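Local structure of FERM, ARHGEF and pleckstrin domain-containing protein 2 (Mus musculus, 4GYV) at residues 5-9 against 167-171; 29-34 against 51-56; 72-76 against 88-94; 106-110 against 191-195; 115-120 against 147-151. The protein acts as a guanine nucleotide exchange factor that activates RAC1, through its DH domain, and helps remodel the actin cytoskeleton. One frame throughout, in Å; residues are numbered along the deposited sequence.

Interaction 1: 5-9 against 167-171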
# COMPACT_ATOMS: atom_id res chain seq x y z
N GLU A 5 5.61 26.68 4.58
CA GLU A 5 6.14 27.15 3.30
C GLU A 5 7.62 26.80 3.09
O GLU A 5 8.27 27.33 2.19
CB GLU A 5 5.88 28.65 3.13
CG GLU A 5 4.44 29.05 3.40
CD GLU A 5 4.13 30.48 2.99
OE1 GLU A 5 4.16 31.38 3.87
OE2 GLU A 5 3.85 30.69 1.78
N ASP A 6 8.13 25.90 3.93
CA ASP A 6 9.51 25.42 3.90
C ASP A 6 9.83 24.57 2.66
O ASP A 6 9.39 23.42 2.56
CB ASP A 6 9.76 24.56 5.15
CG ASP A 6 11.22 24.17 5.35
OD1 ASP A 6 12.09 24.53 4.52
OD2 ASP A 6 11.50 23.50 6.37
N GLU A 7 10.60 25.13 1.73
CA GLU A 7 10.92 24.39 0.52
C GLU A 7 11.81 23.17 0.80
O GLU A 7 11.72 22.14 0.12
CB GLU A 7 11.53 25.29 -0.55
CG GLU A 7 11.78 24.55 -1.86
CD GLU A 7 12.10 25.46 -3.03
OE1 GLU A 7 12.52 24.91 -4.09
OE2 GLU A 7 11.92 26.71 -2.89
N ALA A 8 12.66 23.26 1.82
CA ALA A 8 13.49 22.12 2.15
C ALA A 8 12.60 20.97 2.59
O ALA A 8 12.83 19.83 2.18
CB ALA A 8 14.52 22.46 3.21
N TYR A 9 11.57 21.25 3.39
CA TYR A 9 10.66 20.18 3.81
C TYR A 9 10.01 19.51 2.58
O TYR A 9 10.00 18.29 2.48
CB TYR A 9 9.61 20.62 4.84
CG TYR A 9 8.55 19.56 5.04
CD1 TYR A 9 8.82 18.41 5.74
CD2 TYR A 9 7.29 19.68 4.46
CE1 TYR A 9 7.87 17.41 5.88
CE2 TYR A 9 6.34 18.69 4.60
CZ TYR A 9 6.63 17.55 5.30
OH TYR A 9 5.67 16.55 5.43
N LEU A 167 17.91 21.53 -3.36
CA LEU A 167 18.27 21.75 -1.96
C LEU A 167 19.45 22.69 -1.89
O LEU A 167 19.43 23.65 -1.13
CB LEU A 167 18.62 20.44 -1.26
CG LEU A 167 17.49 19.60 -0.66
CD1 LEU A 167 18.03 18.31 -0.07
CD2 LEU A 167 16.77 20.40 0.40
N CYS A 168 20.49 22.42 -2.67
CA CYS A 168 21.69 23.23 -2.62
C CYS A 168 21.36 24.64 -3.03
O CYS A 168 21.79 25.60 -2.39
CB CYS A 168 22.78 22.64 -3.51
SG CYS A 168 23.58 21.22 -2.77
N ALA A 169 20.56 24.77 -4.07
CA ALA A 169 20.09 26.07 -4.51
C ALA A 169 19.23 26.78 -3.47
O ALA A 169 19.14 27.99 -3.46
CB ALA A 169 19.34 25.93 -5.79
N HIS A 170 18.58 26.02 -2.60
CA HIS A 170 17.65 26.62 -1.66
C HIS A 170 18.34 27.16 -0.41
O HIS A 170 18.07 28.27 0.05
CB HIS A 170 16.59 25.60 -1.26
CG HIS A 170 15.86 25.97 -0.01
ND1 HIS A 170 14.91 26.97 0.03
CD2 HIS A 170 15.96 25.50 1.26
CE1 HIS A 170 14.44 27.08 1.26
NE2 HIS A 170 15.07 26.21 2.03
N TYR A 171 19.24 26.35 0.14
CA TYR A 171 19.94 26.69 1.38
C TYR A 171 20.93 27.82 1.16
O TYR A 171 21.57 27.91 0.10
CB TYR A 171 20.67 25.45 1.91
CG TYR A 171 19.78 24.42 2.59
CD1 TYR A 171 18.89 24.80 3.58
CD2 TYR A 171 19.85 23.07 2.26
CE1 TYR A 171 18.09 23.87 4.23
CE2 TYR A 171 19.04 22.13 2.91
CZ TYR A 171 18.16 22.55 3.89
OH TYR A 171 17.34 21.68 4.57
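Leu167 O takes two backbone N-H groups, from His170 N at 2.9 Å and Tyr171 N at 3.0 Å, as helix 152-170 runs out; the side chains of all three residues meet the start of helix 7-39. This is one end of the elongated DH helical bundle, where the first turn of one long helix packs beside the last turn of another. Asp6 is the N-cap of helix 7-39: its OD1 accepts a weak bond from Ala8 N at 3.0 Å. The His170 ring lies against that turn. With its CG opposite the backbone N (chi1 162°), the imidazole reaches out so that Glu7 CB sits over one face, a CH-pi contact 4.1 Å from the centroid, and Ala8 N lies over the same face, nearer the rim. The polar ends of Glu7 and Asp6 come near the imidazole without bonding to it, and their carboxylates would probably favour a protonated ring. An alanine here would take away the imidazole, and Glu7 CB and the capped turn at Ala8 would probably be left without the flat surface they rest on. Farther round, Tyr171 turns its phenol past His170 toward the Ala8 methyl and continues to helix 178-194. Ala8 CB thus lies 3.7 Å from Tyr171 CZ and 4.1 Å from Leu167 CD2.

Interaction 2: 29-34 against 51-56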
# COMPACT_ATOMS: atom_id res chain seq x y z
N ILE A 29 10.18 -6.43 -10.80
CA ILE A 29 11.25 -7.30 -11.28
C ILE A 29 11.72 -8.29 -10.24
O ILE A 29 11.75 -9.49 -10.49
CB ILE A 29 12.47 -6.51 -11.69
CG1 ILE A 29 12.13 -5.59 -12.86
CG2 ILE A 29 13.60 -7.43 -12.04
CD1 ILE A 29 13.15 -4.47 -13.01
N THR A 30 12.09 -7.77 -9.07
CA THR A 30 12.74 -8.58 -8.05
C THR A 30 11.86 -9.66 -7.46
O THR A 30 12.35 -10.72 -7.06
CB THR A 30 13.32 -7.72 -6.94
OG1 THR A 30 12.26 -7.17 -6.14
CG2 THR A 30 14.11 -6.62 -7.57
N VAL A 31 10.56 -9.39 -7.40
CA VAL A 31 9.64 -10.34 -6.83
C VAL A 31 8.73 -10.97 -7.87
O VAL A 31 8.74 -12.18 -8.04
CB VAL A 31 8.83 -9.71 -5.67
CG1 VAL A 31 7.66 -10.60 -5.26
CG2 VAL A 31 9.72 -9.53 -4.50
N TRP A 32 7.95 -10.15 -8.56
CA TRP A 32 6.84 -10.69 -9.34
C TRP A 32 7.23 -11.37 -10.64
O TRP A 32 6.67 -12.42 -10.99
CB TRP A 32 5.78 -9.62 -9.55
CG TRP A 32 5.36 -9.14 -8.23
CD1 TRP A 32 5.64 -7.95 -7.68
CD2 TRP A 32 4.66 -9.89 -7.23
NE1 TRP A 32 5.14 -7.87 -6.42
CE2 TRP A 32 4.53 -9.05 -6.11
CE3 TRP A 32 4.12 -11.18 -7.18
CZ2 TRP A 32 3.89 -9.46 -4.94
CZ3 TRP A 32 3.49 -11.58 -6.02
CH2 TRP A 32 3.37 -10.72 -4.92
N PHE A 33 8.19 -10.77 -11.33
CA PHE A 33 8.72 -11.32 -12.55
C PHE A 33 9.49 -12.57 -12.22
O PHE A 33 9.33 -13.63 -12.84
CB PHE A 33 9.65 -10.31 -13.22
CG PHE A 33 10.03 -10.67 -14.63
CD1 PHE A 33 9.06 -11.12 -15.52
CD2 PHE A 33 11.34 -10.55 -15.06
CE1 PHE A 33 9.41 -11.47 -16.83
CE2 PHE A 33 11.69 -10.90 -16.37
CZ PHE A 33 10.72 -11.35 -17.25
N ARG A 34 10.34 -12.45 -11.21
CA ARG A 34 11.20 -13.54 -10.81
C ARG A 34 10.39 -14.75 -10.40
O ARG A 34 10.78 -15.88 -10.66
CB ARG A 34 12.03 -13.09 -9.63
CG ARG A 34 13.16 -14.01 -9.29
CD ARG A 34 13.61 -13.62 -7.94
NE ARG A 34 15.04 -13.41 -7.87
CZ ARG A 34 15.60 -12.39 -7.24
NH1 ARG A 34 14.84 -11.47 -6.65
NH2 ARG A 34 16.92 -12.30 -7.21
N LEU A 51 20.80 -10.60 -14.87
CA LEU A 51 19.73 -9.71 -14.46
C LEU A 51 19.75 -9.46 -12.96
O LEU A 51 19.93 -8.34 -12.52
CB LEU A 51 18.39 -10.29 -14.88
CG LEU A 51 17.16 -9.57 -14.32
CD1 LEU A 51 17.20 -8.10 -14.64
CD2 LEU A 51 15.91 -10.20 -14.88
N PHE A 52 19.57 -10.52 -12.16
CA PHE A 52 19.30 -10.31 -10.75
C PHE A 52 20.50 -9.95 -9.90
O PHE A 52 20.35 -9.31 -8.89
CB PHE A 52 18.53 -11.47 -10.16
CG PHE A 52 17.17 -11.60 -10.72
CD1 PHE A 52 16.20 -10.66 -10.42
CD2 PHE A 52 16.86 -12.62 -11.60
CE1 PHE A 52 14.93 -10.75 -10.96
CE2 PHE A 52 15.59 -12.71 -12.16
CZ PHE A 52 14.63 -11.78 -11.84
N SER A 53 21.68 -10.34 -10.35
CA SER A 53 22.92 -10.01 -9.68
C SER A 53 23.17 -8.50 -9.69
O SER A 53 23.94 -7.99 -8.87
CB SER A 53 24.06 -10.75 -10.36
OG SER A 53 25.09 -9.87 -10.79
N ASN A 54 22.53 -7.79 -10.62
CA ASN A 54 22.76 -6.37 -10.81
C ASN A 54 21.54 -5.51 -10.50
O ASN A 54 21.50 -4.30 -10.85
CB ASN A 54 23.21 -6.08 -12.24
CG ASN A 54 24.55 -6.68 -12.57
OD1 ASN A 54 25.59 -6.19 -12.12
ND2 ASN A 54 24.54 -7.74 -13.36
N ILE A 55 20.53 -6.14 -9.88
CA ILE A 55 19.33 -5.47 -9.41
C ILE A 55 19.14 -5.67 -7.92
O ILE A 55 18.92 -4.71 -7.18
CB ILE A 55 18.06 -5.96 -10.12
CG1 ILE A 55 18.05 -5.49 -11.55
CG2 ILE A 55 16.85 -5.32 -9.51
CD1 ILE A 55 18.03 -4.01 -11.61
N ASP A 56 19.24 -6.93 -7.48
CA ASP A 56 19.18 -7.28 -6.06
C ASP A 56 19.97 -6.37 -5.13
O ASP A 56 19.42 -5.91 -4.12
CB ASP A 56 19.60 -8.72 -5.82
CG ASP A 56 18.49 -9.72 -6.11
OD1 ASP A 56 17.30 -9.32 -6.19
OD2 ASP A 56 18.83 -10.92 -6.25
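Charge comes first here: Arg34 and Asp56 form a salt bridge, with Arg34 NH2 2.5 Å from Asp56 OD2. That oxygen lies practically in the guanidinium plane and uses its syn lone pair. Asp56 OD1 takes weak bonds from both NH1 and NH2, and the two flat groups meet nearly coplanar, 25° apart. Arg34 NH1 also turns back on its own helix to Thr30 O at 2.6 Å, where it meets a lone pair in the carbonyl plane. NE has another partner, Asn204 of the third subunit, and every guanidinium nitrogen is therefore engaged.

Stacking is the second element. The guanidinium lies flat on the Phe52 ring, planes 19° apart, and Arg34 CZ stands 4.1 Å from the centroid, a cation-pi contact. Arg34 CG adds a CH-pi contact over the ring; CG is anti to the backbone N (chi1 -168°), which lays the aliphatic part along Phe52 before a bend at chi3 levels the charged end. Leu51 CD2 backs the opposite face.

Apolar contacts complete the set. Ile29 CG2 touches Phe52 CE1 at 3.7 Å, and Thr30 CG2 meets Ile55 CG2 at 3.6 Å, their side chains crossing at about a right angle. The whole holds the turn between helices 45-52 and 56-77 against helix 7-39, a helix-to-helix junction within the all-helical DH domain fold.

Interaction 3: 72-76 against 88-94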
# COMPACT_ATOMS: atom_id res chain seq x y z
N ARG A 72 13.48 9.98 9.42
CA ARG A 72 13.83 11.38 9.56
C ARG A 72 12.62 12.24 9.27
O ARG A 72 12.32 13.15 10.03
CB ARG A 72 15.00 11.73 8.65
CG ARG A 72 15.33 13.20 8.61
CD ARG A 72 15.76 13.70 9.98
NE ARG A 72 16.94 13.00 10.46
CZ ARG A 72 18.20 13.30 10.14
NH1 ARG A 72 18.48 14.31 9.32
NH2 ARG A 72 19.19 12.58 10.63
N LEU A 73 11.91 11.93 8.20
CA LEU A 73 10.75 12.72 7.83
C LEU A 73 9.69 12.67 8.90
O LEU A 73 8.96 13.64 9.10
CB LEU A 73 10.17 12.25 6.50
CG LEU A 73 10.61 13.05 5.27
CD1 LEU A 73 10.06 14.44 5.39
CD2 LEU A 73 12.14 13.09 5.11
N ALA A 74 9.59 11.56 9.60
CA ALA A 74 8.56 11.50 10.64
C ALA A 74 8.98 12.32 11.85
O ALA A 74 8.15 12.88 12.56
CB ALA A 74 8.28 10.06 11.01
N LEU A 75 10.29 12.40 12.08
CA LEU A 75 10.80 13.23 13.16
C LEU A 75 10.62 14.70 12.82
O LEU A 75 10.35 15.54 13.69
CB LEU A 75 12.27 12.92 13.39
CG LEU A 75 12.56 11.66 14.19
CD1 LEU A 75 14.02 11.53 14.41
CD2 LEU A 75 11.86 11.72 15.49
N TRP A 76 10.78 15.00 11.54
CA TRP A 76 10.65 16.35 11.01
C TRP A 76 9.18 16.79 11.11
O TRP A 76 8.89 17.88 11.60
CB TRP A 76 11.13 16.35 9.56
CG TRP A 76 11.34 17.68 8.95
CD1 TRP A 76 10.70 18.84 9.26
CD2 TRP A 76 12.27 18.00 7.90
NE1 TRP A 76 11.16 19.87 8.47
CE2 TRP A 76 12.13 19.38 7.63
CE3 TRP A 76 13.20 17.26 7.17
CZ2 TRP A 76 12.89 20.04 6.66
CZ3 TRP A 76 13.96 17.91 6.21
CH2 TRP A 76 13.80 19.29 5.96
N HIS A 88 16.37 17.27 13.64
CA HIS A 88 15.21 16.61 13.04
C HIS A 88 14.75 17.30 11.78
O HIS A 88 14.09 16.70 10.96
CB HIS A 88 14.03 16.56 14.01
CG HIS A 88 14.22 15.63 15.16
ND1 HIS A 88 13.27 15.46 16.14
CD2 HIS A 88 15.24 14.81 15.49
CE1 HIS A 88 13.70 14.58 17.02
NE2 HIS A 88 14.90 14.17 16.65
N GLN A 89 15.07 18.58 11.61
CA GLN A 89 14.51 19.31 10.48
C GLN A 89 15.50 19.54 9.35
O GLN A 89 15.68 20.65 8.85
CB GLN A 89 13.79 20.55 10.95
CG GLN A 89 12.57 20.12 11.70
CD GLN A 89 11.86 21.21 12.44
OE1 GLN A 89 12.12 22.39 12.24
NE2 GLN A 89 10.93 20.82 13.31
N ARG A 90 16.12 18.44 8.95
CA ARG A 90 17.09 18.46 7.88
C ARG A 90 17.22 17.07 7.31
O ARG A 90 16.69 16.13 7.88
CB ARG A 90 18.43 18.95 8.40
CG ARG A 90 18.91 18.17 9.54
CD ARG A 90 20.36 18.40 9.72
NE ARG A 90 20.97 17.37 10.57
CZ ARG A 90 22.24 17.02 10.48
NH1 ARG A 90 22.73 16.07 11.28
NH2 ARG A 90 23.02 17.62 9.56
N ILE A 91 17.95 16.95 6.20
CA ILE A 91 17.97 15.71 5.44
C ILE A 91 19.36 15.44 4.87
O ILE A 91 19.68 14.31 4.48
CB ILE A 91 16.94 15.80 4.28
CG1 ILE A 91 16.71 14.43 3.65
CG2 ILE A 91 17.44 16.76 3.22
CD1 ILE A 91 16.14 13.46 4.59
N GLY A 92 20.19 16.48 4.86
CA GLY A 92 21.46 16.46 4.15
C GLY A 92 22.48 15.46 4.66
O GLY A 92 23.27 14.93 3.88
N ASP A 93 22.49 15.22 5.96
CA ASP A 93 23.40 14.25 6.55
C ASP A 93 23.12 12.86 6.00
O ASP A 93 24.04 12.10 5.71
CB ASP A 93 23.29 14.24 8.07
CG ASP A 93 21.84 14.23 8.55
OD1 ASP A 93 20.95 14.72 7.82
OD2 ASP A 93 21.60 13.76 9.68
N ILE A 94 21.83 12.55 5.86
CA ILE A 94 21.38 11.27 5.37
C ILE A 94 21.71 11.13 3.88
O ILE A 94 22.30 10.14 3.46
CB ILE A 94 19.88 11.09 5.65
CG1 ILE A 94 19.67 11.05 7.16
CG2 ILE A 94 19.31 9.82 5.01
CD1 ILE A 94 18.27 10.85 7.54
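A salt-bridge network of Arg72, Arg90 and Asp93 ties the last turns of helix 56-77 to the first turn of helix 92-102. Arg72 grips Asp93 end-on: NH1 reaches OD1 at 2.9 Å and NH2 reaches OD2 at 2.8 Å, both on the syn side of the carboxylate. NH1 also gives a straight bond (164°) to Arg90 O at 2.9 Å, coming from well above the carbonyl plane. Bends at chi2 and chi3, both near 60°, curl the Arg72 chain and bring the guanidinium edge to Asp93 and Arg90 O, while Ile94 CD1 lies over the centre of one face. Arg90 NH1 meets Asp93 OD2 by charge alone, the carboxylate lying over the face of its guanidinium so that no N-H points at it; the aspartate probably offsets the closeness of the two arginines. Arg90 also has Asp180 as a second acidic partner.

In the DH bundle these residues lie where the chain, after the short helix 82-88, folds back beside helix 56-77. Here the chain crosses the Trp76 indole: Gln89 CA sits 3.7 Å from the centroid of the five-membered ring, over its face, and Arg90 N lies over the same face toward the rim. One residue earlier on each segment, Leu75 CD1 makes a CH-pi contact over the His88 imidazole, 3.8 Å from its centroid. Leu73 CD2 touches Ile91 CD1 at 4.1 Å.

Interaction 4: 106-110 against 191-195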
# COMPACT_ATOMS: atom_id res chain seq x y z
N THR A 106 28.03 1.46 -8.21
CA THR A 106 28.05 1.91 -9.60
C THR A 106 28.28 0.74 -10.57
O THR A 106 27.79 0.76 -11.70
CB THR A 106 29.12 2.97 -9.81
OG1 THR A 106 30.37 2.46 -9.34
CG2 THR A 106 28.81 4.17 -9.00
N SER A 107 29.03 -0.26 -10.12
CA SER A 107 29.31 -1.45 -10.91
C SER A 107 28.01 -2.07 -11.45
O SER A 107 27.93 -2.50 -12.59
CB SER A 107 30.02 -2.49 -10.05
OG SER A 107 30.46 -1.89 -8.85
N TYR A 108 27.00 -2.12 -10.61
CA TYR A 108 25.80 -2.80 -10.99
C TYR A 108 25.05 -1.97 -12.01
O TYR A 108 24.60 -2.49 -13.04
CB TYR A 108 24.93 -3.05 -9.76
CG TYR A 108 25.64 -3.81 -8.69
CD1 TYR A 108 26.05 -5.10 -8.90
CD2 TYR A 108 25.87 -3.25 -7.44
CE1 TYR A 108 26.69 -5.81 -7.93
CE2 TYR A 108 26.52 -3.96 -6.45
CZ TYR A 108 26.93 -5.25 -6.71
OH TYR A 108 27.57 -6.01 -5.77
N PHE A 109 24.90 -0.68 -11.73
CA PHE A 109 24.17 0.21 -12.63
C PHE A 109 24.84 0.15 -14.00
O PHE A 109 24.18 0.11 -15.03
CB PHE A 109 24.17 1.64 -12.09
CG PHE A 109 23.31 1.82 -10.88
CD1 PHE A 109 21.94 1.97 -10.99
CD2 PHE A 109 23.88 1.85 -9.61
CE1 PHE A 109 21.14 2.13 -9.87
CE2 PHE A 109 23.08 2.01 -8.49
CZ PHE A 109 21.71 2.14 -8.62
N GLN A 110 26.16 0.11 -13.98
CA GLN A 110 26.94 0.08 -15.20
C GLN A 110 26.62 -1.12 -16.09
O GLN A 110 26.86 -1.07 -17.29
CB GLN A 110 28.42 0.06 -14.84
CG GLN A 110 29.30 0.59 -15.91
CD GLN A 110 29.64 2.02 -15.67
OE1 GLN A 110 30.41 2.33 -14.75
NE2 GLN A 110 29.08 2.93 -16.49
N VAL A 191 28.79 10.10 -9.32
CA VAL A 191 28.18 8.86 -9.76
C VAL A 191 27.56 9.00 -11.14
O VAL A 191 27.83 8.20 -12.04
CB VAL A 191 27.13 8.37 -8.77
CG1 VAL A 191 26.39 7.17 -9.34
CG2 VAL A 191 27.79 8.01 -7.47
N THR A 192 26.72 10.01 -11.33
CA THR A 192 26.09 10.20 -12.61
C THR A 192 27.14 10.43 -13.71
O THR A 192 27.02 9.90 -14.80
CB THR A 192 25.07 11.35 -12.58
OG1 THR A 192 25.73 12.56 -12.18
CG2 THR A 192 23.98 11.06 -11.60
N THR A 193 28.17 11.20 -13.41
CA THR A 193 29.24 11.35 -14.39
C THR A 193 29.88 10.01 -14.80
O THR A 193 30.17 9.80 -15.97
CB THR A 193 30.33 12.28 -13.88
OG1 THR A 193 29.76 13.55 -13.58
CG2 THR A 193 31.39 12.45 -14.92
N GLU A 194 30.09 9.12 -13.85
CA GLU A 194 30.71 7.84 -14.16
C GLU A 194 29.76 6.97 -14.95
O GLU A 194 30.18 6.08 -15.69
CB GLU A 194 31.14 7.11 -12.89
CG GLU A 194 31.97 5.88 -13.18
CD GLU A 194 32.23 5.05 -11.95
OE1 GLU A 194 33.12 4.17 -12.02
OE2 GLU A 194 31.54 5.27 -10.93
N LEU A 195 28.48 7.22 -14.80
CA LEU A 195 27.50 6.39 -15.46
C LEU A 195 27.00 7.05 -16.74
O LEU A 195 26.10 6.53 -17.38
CB LEU A 195 26.31 6.11 -14.54
CG LEU A 195 26.53 5.19 -13.33
CD1 LEU A 195 25.30 5.17 -12.48
CD2 LEU A 195 26.87 3.78 -13.77
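Val191 starts the contact from helix 178-194, its CG1 methyl lying 3.9 Å from Thr106 CG2, and the two side chains meet obliquely at the first turn of helix 106-110. Thr106 puts its methyl, not its hydroxyl, toward Val191; OG1 is turned back between the backbone N and the carbonyl carbon (chi1 54°), where it bonds to Lys103 O. The short helix 106-110 thus lies alongside the end of helix 178-194 in the DH bundle.

A turn later comes Glu194. Its chain is fully extended and crosses Thr106 at about a right angle, bringing OE2 within 3.4 Å of Thr106 OG1, a proximity that makes no hydrogen bond. More telling is the backbone of this residue: Glu194 O accepts a long, weak bond of 3.4 Å from Gln110 NE2, though a straight one at 166°. Gln110 bends at chi2 to bring its amide there, and the same NE2 also bonds to Ser198 at the start of the next helix.

Leu195 closes the segment. Its two methyls divide between neighbouring residues of helix 106-110: CD1 touches Phe109 CB at 3.7 Å, and CD2 packs against the Gln110 amide, 3.6 Å from NE2. The Phe109 ring itself leads off toward Val154 and Leu157 of helix 152-170, and Leu195 reaches Leu157 too.

The chemistry implies a joint held chiefly by methyl groups: a single weak amide bond spans the two segments, so its fit probably depends more on shape than on polar pairing.

Interaction 5: 115-120 against 147-151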
# COMPACT_ATOMS: atom_id res chain seq x y z
N VAL A 115 22.50 -5.84 -19.43
CA VAL A 115 21.39 -6.69 -19.00
C VAL A 115 20.23 -6.57 -19.98
O VAL A 115 19.59 -7.53 -20.38
CB VAL A 115 20.88 -6.27 -17.60
CG1 VAL A 115 19.47 -6.83 -17.34
CG2 VAL A 115 21.86 -6.72 -16.52
N LEU A 116 19.98 -5.34 -20.37
CA LEU A 116 18.91 -5.05 -21.28
C LEU A 116 19.13 -5.67 -22.67
O LEU A 116 18.25 -6.37 -23.17
CB LEU A 116 18.73 -3.56 -21.37
CG LEU A 116 17.50 -3.11 -22.11
CD1 LEU A 116 16.29 -3.75 -21.49
CD2 LEU A 116 17.46 -1.60 -21.98
N THR A 117 20.29 -5.44 -23.30
CA THR A 117 20.49 -5.98 -24.65
C THR A 117 20.39 -7.50 -24.63
O THR A 117 19.87 -8.12 -25.56
CB THR A 117 21.85 -5.58 -25.31
OG1 THR A 117 22.92 -6.18 -24.59
CG2 THR A 117 22.06 -4.10 -25.33
N GLU A 118 20.87 -8.10 -23.55
CA GLU A 118 20.93 -9.54 -23.44
C GLU A 118 19.56 -10.16 -23.31
O GLU A 118 19.31 -11.25 -23.83
CB GLU A 118 21.80 -9.94 -22.26
CG GLU A 118 23.26 -9.81 -22.56
CD GLU A 118 23.63 -10.58 -23.81
OE1 GLU A 118 24.43 -10.07 -24.62
OE2 GLU A 118 23.10 -11.71 -23.97
N LEU A 119 18.68 -9.47 -22.59
CA LEU A 119 17.29 -9.88 -22.50
C LEU A 119 16.62 -9.89 -23.86
O LEU A 119 15.99 -10.89 -24.24
CB LEU A 119 16.51 -8.98 -21.55
CG LEU A 119 16.82 -9.18 -20.07
CD1 LEU A 119 16.04 -8.22 -19.20
CD2 LEU A 119 16.55 -10.60 -19.67
N GLU A 120 16.73 -8.79 -24.60
CA GLU A 120 16.05 -8.67 -25.88
C GLU A 120 16.54 -9.77 -26.78
O GLU A 120 15.74 -10.48 -27.40
CB GLU A 120 16.29 -7.30 -26.51
CG GLU A 120 16.12 -6.17 -25.51
CD GLU A 120 15.58 -4.90 -26.12
OE1 GLU A 120 16.09 -4.48 -27.19
OE2 GLU A 120 14.63 -4.32 -25.53
N ASN A 147 10.72 -4.67 -19.55
CA ASN A 147 12.02 -4.07 -19.81
C ASN A 147 12.12 -2.56 -19.52
O ASN A 147 13.20 -2.06 -19.28
CB ASN A 147 12.48 -4.39 -21.24
CG ASN A 147 13.02 -5.81 -21.38
OD1 ASN A 147 13.21 -6.52 -20.39
ND2 ASN A 147 13.27 -6.23 -22.61
N THR A 148 11.01 -1.82 -19.52
CA THR A 148 11.15 -0.39 -19.28
C THR A 148 11.36 -0.09 -17.79
O THR A 148 11.81 1.00 -17.41
CB THR A 148 10.03 0.46 -19.95
OG1 THR A 148 8.91 0.55 -19.09
CG2 THR A 148 9.57 -0.14 -21.27
N PHE A 149 11.07 -1.07 -16.94
CA PHE A 149 11.41 -0.98 -15.53
C PHE A 149 12.90 -0.99 -15.35
O PHE A 149 13.40 -0.46 -14.38
CB PHE A 149 10.80 -2.12 -14.72
CG PHE A 149 9.31 -2.02 -14.55
CD1 PHE A 149 8.76 -1.29 -13.49
CD2 PHE A 149 8.44 -2.65 -15.45
CE1 PHE A 149 7.37 -1.19 -13.33
CE2 PHE A 149 7.06 -2.55 -15.30
CZ PHE A 149 6.52 -1.82 -14.23
N LEU A 150 13.63 -1.61 -16.27
CA LEU A 150 15.09 -1.64 -16.18
C LEU A 150 15.78 -0.30 -16.42
O LEU A 150 16.94 -0.12 -16.06
CB LEU A 150 15.64 -2.67 -17.14
CG LEU A 150 15.43 -4.08 -16.65
CD1 LEU A 150 15.99 -5.05 -17.67
CD2 LEU A 150 16.14 -4.22 -15.35
N LEU A 151 15.06 0.65 -17.00
CA LEU A 151 15.59 2.01 -17.17
C LEU A 151 15.40 2.86 -15.92
O LEU A 151 15.88 3.98 -15.86
CB LEU A 151 14.91 2.71 -18.35
CG LEU A 151 14.96 2.01 -19.70
CD1 LEU A 151 13.91 2.56 -20.63
CD2 LEU A 151 16.32 2.18 -20.28
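Leu150 points its CD1 methyl into the gap between Val115 and Leu119, two residues one turn apart on helix 112-124, where it touches both. Against Val115 the side chain of Leu150 runs at about a right angle, with CD1 3.9 Å from Val115 CG1; against Leu119 it crosses at a slant, CD1 to CD1 at 3.5 Å. Leu116 adds a third contact to the same methyl, its CD1 lying 4.0 Å from Leu150 CD1. Its CG stands opposite the backbone N (chi1 -170°), which carries CD1 over to Asn147 CB at 3.9 Å and CD2 toward Leu151 CD2 at 4.3 Å.

Asn147 crosses Leu116, Leu119 and Glu120 obliquely, with its amide between hydrophobic and acidic neighbours. OD1 passes close to Leu119 CD1 but is hydrogen-bonded to Tyr133 OH, while ND2 faces Glu120 OE2 at 3.7 Å, too long for a bond, the amide and carboxylate planes 33° apart. A leucine in its place would have no amide, and Tyr133 OH would probably lose its hydrogen-bond partner.

This part of the DH bundle is a meeting place of several helices: helix 112-124 meets the short helix 146-149 and the residues just after it, Ile29 of helix 7-39 packs on Leu150, Leu51 of helix 45-52 touches Val115, and Leu202 of helix 196-212 lies on Leu151.

From the N terminus, helix 7-39 opens interaction 1 at its first turn and interaction 2 some six turns later; their centres lie about 35 Å apart, on opposite sides of the chain's centre. Interaction 2 closes first, at 51-56, and interaction 3 follows in series, touching interaction 1 through Tyr9 and Trp76. Interaction 4 opens at 106-110, and interaction 5 begins and ends within its span. Interaction 1 then closes at 167-171, enclosing 2, 3 and 5, but crossing 4, which joins helix 106-110 to the end of helix 178-194. Interactions 1 and 3 tie one end of the bundle; 2 and 5, in contact through Ile29 and Leu150, tie the other.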